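Local coordinates for uncharacterized protein (Bordetella bronchiseptica, PDB 4XG0) that probably acts as a kinase in the breakdown of acid sugars, joining a sugar-binding N-terminal domain to a nucleotide-binding C-terminal domain, at residues Pro26-Val31 / Val43-Ala48; Arg201-Ala204 / Val209-Val212; Gly354-Gly359 / Ile414-Ala419. All blocks are in the same frame, centred on the assembly; numbering follows the deposited sequence.

From the N terminus the chain meets three contacts in series, none nested in or crossing another. Contact 1 closes after 11 residues, folding helix 35-47 back onto strand 28-32. Contact 2 is a tighter turn of 4 residues that lays helix 196-205 against strand 209-212. Both reach the same parallel sheet of the sugar-binding domain, with centres 23 Å apart. Contact 3 spans 54 residues, including three strands of the mixed sheet, and brings helix 412-421 onto strand 354-358. It lies in the other lobe, yet its nearest atoms are about 7 Å from those of contact 1, whereas the nearest atoms of contacts 2 and 3 are about 17 Å apart.

Contact 1 of 3, residues Pro26-Val31 / Val43-Ala48; sequences PYIGIV and VQFVRA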
ATOM      1  N   PRO A  26     -15.615  -9.662   3.640  1.00 34.90           N
ATOM      2  CA  PRO A  26     -15.317  -8.359   3.026  1.00 36.16           C
ATOM      3  C   PRO A  26     -14.711  -7.372   4.014  1.00 41.67           C
ATOM      4  O   PRO A  26     -15.250  -7.137   5.102  1.00 44.40           O
ATOM      5  CB  PRO A  26     -16.704  -7.896   2.570  1.00 42.76           C
ATOM      6  CG  PRO A  26     -17.355  -9.122   2.226  1.00 33.63           C
ATOM      7  CD  PRO A  26     -16.986 -10.073   3.326  1.00 42.75           C
ATOM      8  N   TYR A  27     -13.575  -6.823   3.634  1.00 28.39           N
ATOM      9  CA  TYR A  27     -12.858  -5.870   4.466  1.00 30.51           C
ATOM     10  C   TYR A  27     -12.925  -4.449   3.905  1.00 32.56           C
ATOM     11  O   TYR A  27     -13.062  -3.486   4.664  1.00 25.39           O
ATOM     12  CB  TYR A  27     -11.413  -6.329   4.585  1.00 29.51           C
ATOM     13  CG  TYR A  27     -10.526  -5.410   5.393  1.00 26.20           C
ATOM     14  CD1 TYR A  27     -10.782  -5.190   6.749  1.00 32.64           C
ATOM     15  CD2 TYR A  27      -9.440  -4.803   4.827  1.00 27.40           C
ATOM     16  CE1 TYR A  27      -9.965  -4.393   7.500  1.00 28.25           C
ATOM     17  CE2 TYR A  27      -8.616  -3.957   5.571  1.00 18.56           C
ATOM     18  CZ  TYR A  27      -8.896  -3.769   6.916  1.00 23.93           C
ATOM     19  OH  TYR A  27      -8.067  -2.958   7.653  1.00 26.75           O
ATOM     20  N   ILE A  28     -12.826  -4.319   2.581  1.00 28.20           N
ATOM     21  CA  ILE A  28     -12.813  -3.009   1.918  1.00 22.46           C
ATOM     22  C   ILE A  28     -13.957  -2.933   0.961  1.00 24.75           C
ATOM     23  O   ILE A  28     -14.219  -3.867   0.225  1.00 25.07           O
ATOM     24  CB  ILE A  28     -11.528  -2.823   1.120  1.00 25.97           C
ATOM     25  CG1 ILE A  28     -10.329  -2.705   2.053  1.00 25.77           C
ATOM     26  CG2 ILE A  28     -11.637  -1.600   0.213  1.00 23.46           C
ATOM     27  CD1 ILE A  28      -9.035  -3.163   1.432  1.00 22.31           C
ATOM     28  N   GLY A  29     -14.684  -1.831   0.992  1.00 24.58           N
ATOM     29  CA  GLY A  29     -15.707  -1.560   0.006  1.00 28.24           C
ATOM     30  C   GLY A  29     -15.286  -0.384  -0.869  1.00 27.83           C
ATOM     31  O   GLY A  29     -14.802   0.624  -0.360  1.00 28.22           O
ATOM     32  N   ILE A  30     -15.467  -0.523  -2.179  1.00 24.74           N
ATOM     33  CA  ILE A  30     -15.214   0.535  -3.152  1.00 24.03           C
ATOM     34  C   ILE A  30     -16.548   0.949  -3.811  1.00 26.95           C
ATOM     35  O   ILE A  30     -17.195   0.153  -4.481  1.00 27.24           O
ATOM     36  CB  ILE A  30     -14.260   0.074  -4.271  1.00 22.93           C
ATOM     37  CG1 ILE A  30     -12.894  -0.297  -3.722  1.00 21.10           C
ATOM     38  CG2 ILE A  30     -14.116   1.201  -5.302  1.00 29.33           C
ATOM     39  CD1 ILE A  30     -12.118  -1.118  -4.743  1.00 20.62           C
ATOM     40  N   VAL A  31     -16.985   2.191  -3.580  1.00 26.14           N
ATOM     41  CA  VAL A  31     -18.164   2.747  -4.248  1.00 28.04           C
ATOM     42  C   VAL A  31     -17.742   3.738  -5.353  1.00 27.07           C
ATOM     43  O   VAL A  31     -17.219   4.811  -5.049  1.00 26.03           O
ATOM     44  CB  VAL A  31     -19.041   3.514  -3.233  1.00 28.87           C
ATOM     45  CG1 VAL A  31     -20.288   4.063  -3.912  1.00 30.72           C
ATOM     46  CG2 VAL A  31     -19.424   2.627  -2.079  1.00 33.70           C
ATOM     47  N   VAL A  43      -9.166  -3.245 -10.177  1.00 19.34           N
ATOM     48  CA  VAL A  43      -7.975  -4.009 -10.626  1.00 18.74           C
ATOM     49  C   VAL A  43      -6.735  -3.581  -9.840  1.00 16.48           C
ATOM     50  O   VAL A  43      -5.839  -4.359  -9.587  1.00 19.24           O
ATOM     51  CB  VAL A  43      -7.770  -3.905 -12.135  1.00 22.98           C
ATOM     52  CG1 VAL A  43      -6.489  -4.704 -12.568  1.00 21.36           C
ATOM     53  CG2 VAL A  43      -8.956  -4.521 -12.833  1.00 30.89           C
ATOM     54  N   GLN A  44      -6.717  -2.324  -9.393  1.00 19.76           N
ATOM     55  CA  GLN A  44      -5.609  -1.907  -8.545  1.00 18.00           C
ATOM     56  C   GLN A  44      -5.527  -2.644  -7.250  1.00 21.01           C
ATOM     57  O   GLN A  44      -4.438  -2.889  -6.759  1.00 17.71           O
ATOM     58  CB  GLN A  44      -5.620  -0.399  -8.350  1.00 23.69           C
ATOM     59  CG  GLN A  44      -5.374   0.316  -9.647  1.00 22.84           C
ATOM     60  CD  GLN A  44      -4.054  -0.140 -10.340  1.00 30.83           C
ATOM     61  OE1 GLN A  44      -3.005  -0.219  -9.718  1.00 35.16           O
ATOM     62  NE2 GLN A  44      -4.135  -0.452 -11.610  1.00 38.85           N
ATOM     63  N   PHE A  45      -6.684  -2.999  -6.662  1.00 21.20           N
ATOM     64  CA  PHE A  45      -6.664  -3.835  -5.477  1.00 17.12           C
ATOM     65  C   PHE A  45      -6.234  -5.246  -5.765  1.00 18.37           C
ATOM     66  O   PHE A  45      -5.487  -5.806  -4.980  1.00 17.55           O
ATOM     67  CB  PHE A  45      -7.995  -3.760  -4.714  1.00 17.76           C
ATOM     68  CG  PHE A  45      -8.176  -2.463  -4.003  1.00 17.65           C
ATOM     69  CD1 PHE A  45      -8.415  -1.310  -4.692  1.00 17.48           C
ATOM     70  CD2 PHE A  45      -8.025  -2.415  -2.627  1.00 18.16           C
ATOM     71  CE1 PHE A  45      -8.570  -0.117  -4.013  1.00 18.55           C
ATOM     72  CE2 PHE A  45      -8.171  -1.203  -1.951  1.00 19.44           C
ATOM     73  CZ  PHE A  45      -8.414  -0.092  -2.637  1.00 18.31           C
ATOM     74  N   VAL A  46      -6.672  -5.816  -6.885  1.00 16.12           N
ATOM     75  CA  VAL A  46      -6.214  -7.134  -7.299  1.00 18.79           C
ATOM     76  C   VAL A  46      -4.691  -7.172  -7.441  1.00 15.47           C
ATOM     77  O   VAL A  46      -4.021  -8.168  -7.069  1.00 19.07           O
ATOM     78  CB  VAL A  46      -6.811  -7.486  -8.646  1.00 23.92           C
ATOM     79  CG1 VAL A  46      -6.108  -8.724  -9.232  1.00 33.65           C
ATOM     80  CG2 VAL A  46      -8.302  -7.714  -8.532  1.00 29.50           C
ATOM     81  N   ARG A  47      -4.140  -6.092  -7.987  1.00 19.64           N
ATOM     82  CA  ARG A  47      -2.708  -6.000  -8.283  1.00 18.27           C
ATOM     83  C   ARG A  47      -1.877  -5.896  -7.019  1.00 20.40           C
ATOM     84  O   ARG A  47      -0.684  -6.262  -7.013  1.00 21.97           O
ATOM     85  CB  ARG A  47      -2.409  -4.878  -9.313  1.00 17.74           C
ATOM     86  CG  ARG A  47      -2.964  -5.216 -10.629  1.00 21.45           C
ATOM     87  CD  ARG A  47      -2.660  -4.212 -11.706  1.00 35.89           C
ATOM     88  NE  ARG A  47      -2.658  -4.878 -13.008  1.00 42.35           N
ATOM     89  CZ  ARG A  47      -2.641  -4.244 -14.180  1.00 45.43           C
ATOM     90  NH1 ARG A  47      -2.639  -4.951 -15.307  1.00 43.75           N
ATOM     91  NH2 ARG A  47      -2.630  -2.914 -14.222  1.00 45.45           N
ATOM     92  N   ALA A  48      -2.507  -5.550  -5.901  1.00 18.24           N
ATOM     93  CA  ALA A  48      -1.857  -5.527  -4.581  1.00 16.37           C
ATOM     94  C   ALA A  48      -2.130  -6.782  -3.716  1.00 18.79           C
ATOM     95  O   ALA A  48      -1.798  -6.852  -2.517  1.00 22.37           O
ATOM     96  CB  ALA A  48      -2.243  -4.269  -3.877  1.00 20.48           C
TER
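The first strand and the helix of a beta-alpha-beta crossover meet here: F45, near the C-terminal end of helix 35-47, lays its ring against I28 and I30 of strand 28-32. The backbones stay well apart, with the CA atoms of I28 and F45 9.7 Å from each other, and the aromatic side chain bridges that gap. Both isoleucines point their CB toward the helix, being two residues apart on one face of the strand.

The two methyl tips do different work. I30 CD1 sits over one face of the F45 ring, 4.1 Å from its centroid and 29° off the ring normal, which makes a CH-pi contact. It leans to one border of the ring, with F45 CD1 the closest atom at 3.7 Å. The two side chains come from opposite directions, the phenyl descending from the helix as the isoleucine rises from the sheet. I28 meets the CE2 corner of the ring: its CD1 lies 4.0 Å from F45 CE2, and its CG2 4.1 Å from that same carbon, an oblique approach that is purely apolar. In both isoleucines CG1 stands anti to the carbonyl carbon (chi1 -68° in I28), and the extended second torsion carries CD1 out to the ring.

All three side chains are buried. The ring also touches V73 and Y108, on the strands that flank 28-32, while A247 of helix 240-252 meets it as well. Helix 35-47 goes on to strand 52-54, which runs parallel to 28-32 beyond strand 73-77. F45 thus fills the layer between the connecting helix and its sheet, as in the layered alpha/beta folds built from such crossovers.

Contact 2 of 3, residues Arg201-Ala204 / Val209-Val212; sequences RRIA and VVVV
The CA atoms of I203 and V210 come within 7.0 Å of each other, the nearest CA pair between 201-204 and 209-212, with just four residues between the two segments. The pair is the second half of a beta-alpha-beta unit: strand 186-188 leads into the helix, and strand 209-212 returns alongside 186-188 in parallel, at one end of the large sheet of the sugar-binding domain.

Within these segments I203 is the one helix residue that touches the strand. The CA-CB bond of I203 does not aim at the strand, yet its two branches divide the work. CG2, anti to the backbone N, reaches V210; CG1, a methylene, extends along the strand to V212, where it lies 4.2 Å from CG2 of that valine. V210 and V212 both direct their CB toward the helix, being on one face of the strand. The side chains of I203 and V210 cross at about a right angle, methyl CG2 of I203 meeting methyl CG1 of V210.

L188 of the adjacent strand touches both I203 and V210, and L223 of helix 217-230 touches both I203 and V212, enclosing the apolar cluster. One position along the helix, R202 turns to polar work: its NH1 forms a salt bridge with E194 OE1 and a hydrogen bond to the A189 carbonyl oxygen. The helix is thereby tied also to the loop through which the chain enters it.

The closest approach depends on the rotamer of V210. With chi1 at 60°, CG1 stands in the crowded position between the backbone N and the carbonyl carbon, and from there this methyl meets I203 CG2 at 3.8 Å.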
ATOM      1  N   ARG A 201      -2.701  13.758  11.952  1.00 41.97           N
ATOM      2  CA  ARG A 201      -3.185  14.620  13.022  1.00 45.25           C
ATOM      3  C   ARG A 201      -3.970  15.796  12.453  1.00 46.66           C
ATOM      4  O   ARG A 201      -5.061  16.108  12.925  1.00 41.57           O
ATOM      5  CB  ARG A 201      -2.016  15.130  13.869  1.00 45.64           C
ATOM      6  CG  ARG A 201      -1.726  14.293  15.115  1.00 63.90           C
ATOM      7  CD  ARG A 201      -0.321  14.552  15.671  1.00 67.43           C
ATOM      8  NE  ARG A 201       0.276  13.326  16.211  1.00 69.44           N
ATOM      9  CZ  ARG A 201       1.510  12.887  15.945  1.00 71.02           C
ATOM     10  NH1 ARG A 201       1.941  11.754  16.489  1.00 69.54           N
ATOM     11  NH2 ARG A 201       2.324  13.570  15.144  1.00 69.25           N
ATOM     12  N   ARG A 202      -3.414  16.453  11.438  1.00 39.38           N
ATOM     13  CA  ARG A 202      -4.056  17.637  10.875  1.00 42.65           C
ATOM     14  C   ARG A 202      -5.371  17.317  10.140  1.00 43.20           C
ATOM     15  O   ARG A 202      -6.284  18.149  10.105  1.00 36.09           O
ATOM     16  CB  ARG A 202      -3.087  18.387   9.954  1.00 43.15           C
ATOM     17  CG  ARG A 202      -1.819  18.848  10.663  1.00 45.83           C
ATOM     18  CD  ARG A 202      -1.131  19.969   9.915  1.00 46.74           C
ATOM     19  NE  ARG A 202      -0.536  19.550   8.646  1.00 41.32           N
ATOM     20  CZ  ARG A 202      -0.753  20.134   7.472  1.00 43.53           C
ATOM     21  NH1 ARG A 202      -0.146  19.682   6.390  1.00 43.94           N
ATOM     22  NH2 ARG A 202      -1.575  21.168   7.358  1.00 52.26           N
ATOM     23  N   ILE A 203      -5.474  16.129   9.539  1.00 34.83           N
ATOM     24  CA  ILE A 203      -6.714  15.766   8.868  1.00 38.40           C
ATOM     25  C   ILE A 203      -7.816  15.540   9.914  1.00 36.25           C
ATOM     26  O   ILE A 203      -8.979  15.900   9.713  1.00 35.62           O
ATOM     27  CB  ILE A 203      -6.537  14.512   8.006  1.00 28.03           C
ATOM     28  CG1 ILE A 203      -5.703  14.833   6.767  1.00 26.52           C
ATOM     29  CG2 ILE A 203      -7.887  13.937   7.605  1.00 26.12           C
ATOM     30  CD1 ILE A 203      -5.186  13.567   6.031  1.00 27.03           C
ATOM     31  N   ALA A 204      -7.452  14.930  11.032  1.00 41.12           N
ATOM     32  CA  ALA A 204      -8.421  14.686  12.092  1.00 36.42           C
ATOM     33  C   ALA A 204      -8.940  16.017  12.643  1.00 41.04           C
ATOM     34  O   ALA A 204     -10.132  16.173  12.901  1.00 41.41           O
ATOM     35  CB  ALA A 204      -7.789  13.869  13.217  1.00 40.49           C
ATOM     36  N   VAL A 209     -14.966  16.957   6.926  1.00 35.78           N
ATOM     37  CA  VAL A 209     -14.711  16.884   5.500  1.00 36.98           C
ATOM     38  C   VAL A 209     -13.525  17.784   5.222  1.00 34.71           C
ATOM     39  O   VAL A 209     -13.506  18.931   5.660  1.00 37.09           O
ATOM     40  CB  VAL A 209     -15.925  17.348   4.680  1.00 34.85           C
ATOM     41  CG1 VAL A 209     -15.610  17.310   3.220  1.00 28.70           C
ATOM     42  CG2 VAL A 209     -17.136  16.509   4.978  1.00 33.11           C
ATOM     43  N   VAL A 210     -12.524  17.271   4.524  1.00 27.45           N
ATOM     44  CA  VAL A 210     -11.347  18.069   4.219  1.00 31.32           C
ATOM     45  C   VAL A 210     -10.748  17.672   2.890  1.00 27.62           C
ATOM     46  O   VAL A 210     -10.705  16.486   2.536  1.00 27.20           O
ATOM     47  CB  VAL A 210     -10.261  17.981   5.332  1.00 28.24           C
ATOM     48  CG1 VAL A 210      -9.787  16.529   5.532  1.00 29.04           C
ATOM     49  CG2 VAL A 210      -9.076  18.906   5.032  1.00 37.04           C
ATOM     50  N   VAL A 211     -10.311  18.690   2.157  1.00 28.60           N
ATOM     51  CA  VAL A 211      -9.613  18.525   0.888  1.00 24.97           C
ATOM     52  C   VAL A 211      -8.103  18.588   1.129  1.00 26.91           C
ATOM     53  O   VAL A 211      -7.615  19.487   1.801  1.00 26.10           O
ATOM     54  CB  VAL A 211     -10.047  19.642  -0.107  1.00 30.56           C
ATOM     55  CG1 VAL A 211      -9.359  19.478  -1.437  1.00 24.55           C
ATOM     56  CG2 VAL A 211     -11.540  19.602  -0.310  1.00 33.45           C
ATOM     57  N   VAL A 212      -7.378  17.621   0.582  1.00 22.57           N
ATOM     58  CA  VAL A 212      -5.923  17.569   0.700  1.00 24.81           C
ATOM     59  C   VAL A 212      -5.245  17.690  -0.667  1.00 19.74           C
ATOM     60  O   VAL A 212      -5.631  17.072  -1.653  1.00 22.17           O
ATOM     61  CB  VAL A 212      -5.461  16.265   1.418  1.00 25.07           C
ATOM     62  CG1 VAL A 212      -3.934  16.244   1.550  1.00 27.18           C
ATOM     63  CG2 VAL A 212      -6.155  16.137   2.777  1.00 22.15           C
TER

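Contact 3 of 3, residues Gly354-Gly359 / Ile414-Ala419; sequences GVVATG and IRAAQA. With SO4 (sulfate ion), chain E.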
ATOM      1  N   GLY A 354       8.429 -11.303   6.165  1.00 18.60           N
ATOM      2  CA  GLY A 354       9.062 -11.829   4.969  1.00 14.03           C
ATOM      3  C   GLY A 354      10.576 -11.695   5.053  1.00 15.15           C
ATOM      4  O   GLY A 354      11.113 -11.131   6.019  1.00 17.19           O
ATOM      5  N   VAL A 355      11.245 -12.224   4.034  0.52 17.17           N
ATOM      6  CA  VAL A 355      12.683 -12.177   3.904  0.52 17.39           C
ATOM      7  C   VAL A 355      13.055 -11.665   2.534  0.52 17.12           C
ATOM      8  O   VAL A 355      12.401 -11.975   1.537  0.52 19.21           O
ATOM      9  CB  VAL A 355      13.314 -13.568   4.082  0.52 21.50           C
ATOM     10  CG1 VAL A 355      14.854 -13.473   3.986  0.52 18.05           C
ATOM     11  CG2 VAL A 355      12.906 -14.135   5.377  0.52 29.86           C
ATOM     12  N   VAL A 356      14.101 -10.850   2.498  1.00 18.68           N
ATOM     13  CA  VAL A 356      14.694 -10.399   1.261  1.00 17.82           C
ATOM     14  C   VAL A 356      16.156 -10.871   1.276  1.00 19.22           C
ATOM     15  O   VAL A 356      16.867 -10.725   2.284  1.00 20.76           O
ATOM     16  CB  VAL A 356      14.680  -8.845   1.162  1.00 18.95           C
ATOM     17  CG1 VAL A 356      15.326  -8.401  -0.115  1.00 18.62           C
ATOM     18  CG2 VAL A 356      13.282  -8.303   1.262  1.00 20.08           C
ATOM     19  N   ALA A 357      16.606 -11.498   0.205  1.00 20.55           N
ATOM     20  CA  ALA A 357      17.963 -12.040   0.200  1.00 23.03           C
ATOM     21  C   ALA A 357      18.686 -11.637  -1.060  1.00 18.32           C
ATOM     22  O   ALA A 357      18.177 -11.774  -2.181  1.00 21.71           O
ATOM     23  CB  ALA A 357      17.949 -13.585   0.348  1.00 24.58           C
ATOM     24  N   THR A 358      19.890 -11.107  -0.877  1.00 21.45           N
ATOM     25  CA  THR A 358      20.770 -10.796  -1.987  1.00 21.84           C
ATOM     26  C   THR A 358      22.237 -11.039  -1.573  1.00 27.07           C
ATOM     27  O   THR A 358      22.589 -10.853  -0.415  1.00 25.79           O
ATOM     28  CB  THR A 358      20.568  -9.325  -2.452  1.00 25.34           C
ATOM     29  OG1 THR A 358      21.180  -9.116  -3.728  1.00 23.67           O
ATOM     30  CG2 THR A 358      21.185  -8.346  -1.486  1.00 28.56           C
ATOM     31  N   GLY A 359      23.076 -11.558  -2.466  1.00 25.79           N
ATOM     32  CA  GLY A 359      22.658 -12.050  -3.762  1.00 29.85           C
ATOM     33  C   GLY A 359      22.334 -13.540  -3.734  1.00 26.05           C
ATOM     34  O   GLY A 359      21.767 -14.041  -2.748  1.00 25.69           O
ATOM     35  N   ILE A 414      15.082  -1.268   0.180  1.00 17.67           N
ATOM     36  CA  ILE A 414      14.014  -0.524   0.828  1.00 17.86           C
ATOM     37  C   ILE A 414      12.697  -0.834   0.115  1.00 20.29           C
ATOM     38  O   ILE A 414      11.676  -1.195   0.744  1.00 17.35           O
ATOM     39  CB  ILE A 414      14.308   0.989   0.798  1.00 21.90           C
ATOM     40  CG1 ILE A 414      15.522   1.285   1.666  1.00 23.01           C
ATOM     41  CG2 ILE A 414      13.118   1.775   1.278  1.00 22.90           C
ATOM     42  CD1 ILE A 414      16.100   2.667   1.434  1.00 24.66           C
ATOM     43  N   ARG A 415      12.732  -0.720  -1.194  1.00 19.16           N
ATOM     44  CA  ARG A 415      11.564  -1.023  -2.017  1.00 21.33           C
ATOM     45  C   ARG A 415      11.085  -2.470  -1.838  1.00 22.25           C
ATOM     46  O   ARG A 415       9.890  -2.717  -1.824  1.00 18.36           O
ATOM     47  CB  ARG A 415      11.846  -0.744  -3.485  1.00 18.53           C
ATOM     48  CG  ARG A 415      12.011   0.750  -3.816  1.00 22.37           C
ATOM     49  CD  ARG A 415      12.231   0.965  -5.340  1.00 29.94           C
ATOM     50  NE  ARG A 415      11.075   0.531  -6.133  1.00 37.76           N
ATOM     51  CZ  ARG A 415      11.088   0.290  -7.444  1.00 37.47           C
ATOM     52  NH1 ARG A 415      12.208   0.412  -8.148  1.00 36.35           N
ATOM     53  NH2 ARG A 415       9.970  -0.093  -8.063  1.00 38.27           N
ATOM     54  N   ALA A 416      12.022  -3.411  -1.767  1.00 19.12           N
ATOM     55  CA  ALA A 416      11.713  -4.843  -1.558  1.00 16.17           C
ATOM     56  C   ALA A 416      10.995  -5.087  -0.267  1.00 15.28           C
ATOM     57  O   ALA A 416       9.952  -5.765  -0.258  1.00 17.58           O
ATOM     58  CB  ALA A 416      12.967  -5.673  -1.603  1.00 19.23           C
ATOM     59  N   ALA A 417      11.504  -4.531   0.820  1.00 16.90           N
ATOM     60  CA  ALA A 417      10.838  -4.671   2.108  1.00 17.97           C
ATOM     61  C   ALA A 417       9.452  -4.067   2.063  1.00 20.27           C
ATOM     62  O   ALA A 417       8.474  -4.651   2.550  1.00 17.57           O
ATOM     63  CB  ALA A 417      11.670  -4.035   3.198  1.00 18.77           C
ATOM     64  N   GLN A 418       9.333  -2.887   1.469  1.00 18.41           N
ATOM     65  CA  GLN A 418       8.048  -2.245   1.384  1.00 19.27           C
ATOM     66  C   GLN A 418       7.082  -3.096   0.547  1.00 18.73           C
ATOM     67  O   GLN A 418       5.915  -3.210   0.887  1.00 19.99           O
ATOM     68  CB  GLN A 418       8.219  -0.832   0.800  1.00 21.68           C
ATOM     69  CG  GLN A 418       6.905  -0.118   0.511  1.00 29.22           C
ATOM     70  CD  GLN A 418       7.068   1.311  -0.043  1.00 41.49           C
ATOM     71  OE1 GLN A 418       6.227   2.173   0.211  1.00 47.66           O
ATOM     72  NE2 GLN A 418       8.116   1.544  -0.834  1.00 44.82           N
ATOM     73  N   ALA A 419       7.586  -3.720  -0.523  1.00 19.99           N
ATOM     74  CA  ALA A 419       6.758  -4.541  -1.411  1.00 18.70           C
ATOM     75  C   ALA A 419       6.137  -5.685  -0.661  1.00 18.42           C
ATOM     76  O   ALA A 419       5.002  -6.059  -0.941  1.00 19.23           O
ATOM     77  CB  ALA A 419       7.559  -5.062  -2.531  1.00 18.69           C
TER
HETATM   78  S   SO4 E 504      10.720   0.445 -11.802  1.00 62.68           S
HETATM   79  O1  SO4 E 504      10.164   1.714 -11.314  1.00 59.76           O
HETATM   80  O2  SO4 E 504      10.004  -0.674 -11.186  1.00 55.19           O
HETATM   81  O3  SO4 E 504      10.600   0.366 -13.265  1.00 58.83           O
HETATM   82  O4  SO4 E 504      12.138   0.356 -11.430  1.00 58.61           O
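V356 and A416 make the closest touch between strand 354-358 and helix 412-421, where their CA atoms are 6.9 Å apart. From the strand, the V356 CB points toward the helix and forks there. CG1, anti to the backbone N (chi1 179°), meets A416 CB at 3.9 Å. CG2, beside the backbone N, lies at the same distance from A416 CB and 4.2 Å from A417 N. The alanine methyl therefore rests astride the valine fork, touching both prongs evenly. The small A416 side chain is consistent with this short CA separation, an instance of how close a helix may approach a sheet when it has only a methyl to offer.

The preceding residue, R415, heads elsewhere. Its chain bends at chi3 (63°) and brings the guanidinium to a sulfate ion, probably from the crystallisation liquor. NH2 gives a straight hydrogen bond to sulfate O2 (3.2 Å, 180°), with O2 at the edge and in the guanidinium plane. NH1 reaches O4 at 3.3 Å, also nearly straight. T382 OG1 holds the same ion by another hydrogen bond.

Around the valine, strands 259-263 and 399-403 flank 354-358 in parallel, contributing V261 and V401 to the cluster, and L413 and I420 of the helix touch V356 too. Helix 412-421 thus lies over the middle of the mixed sheet of the nucleotide-binding C-terminal domain, while strand 354-358 runs on, through a cis peptide before G359, into helix 360-369.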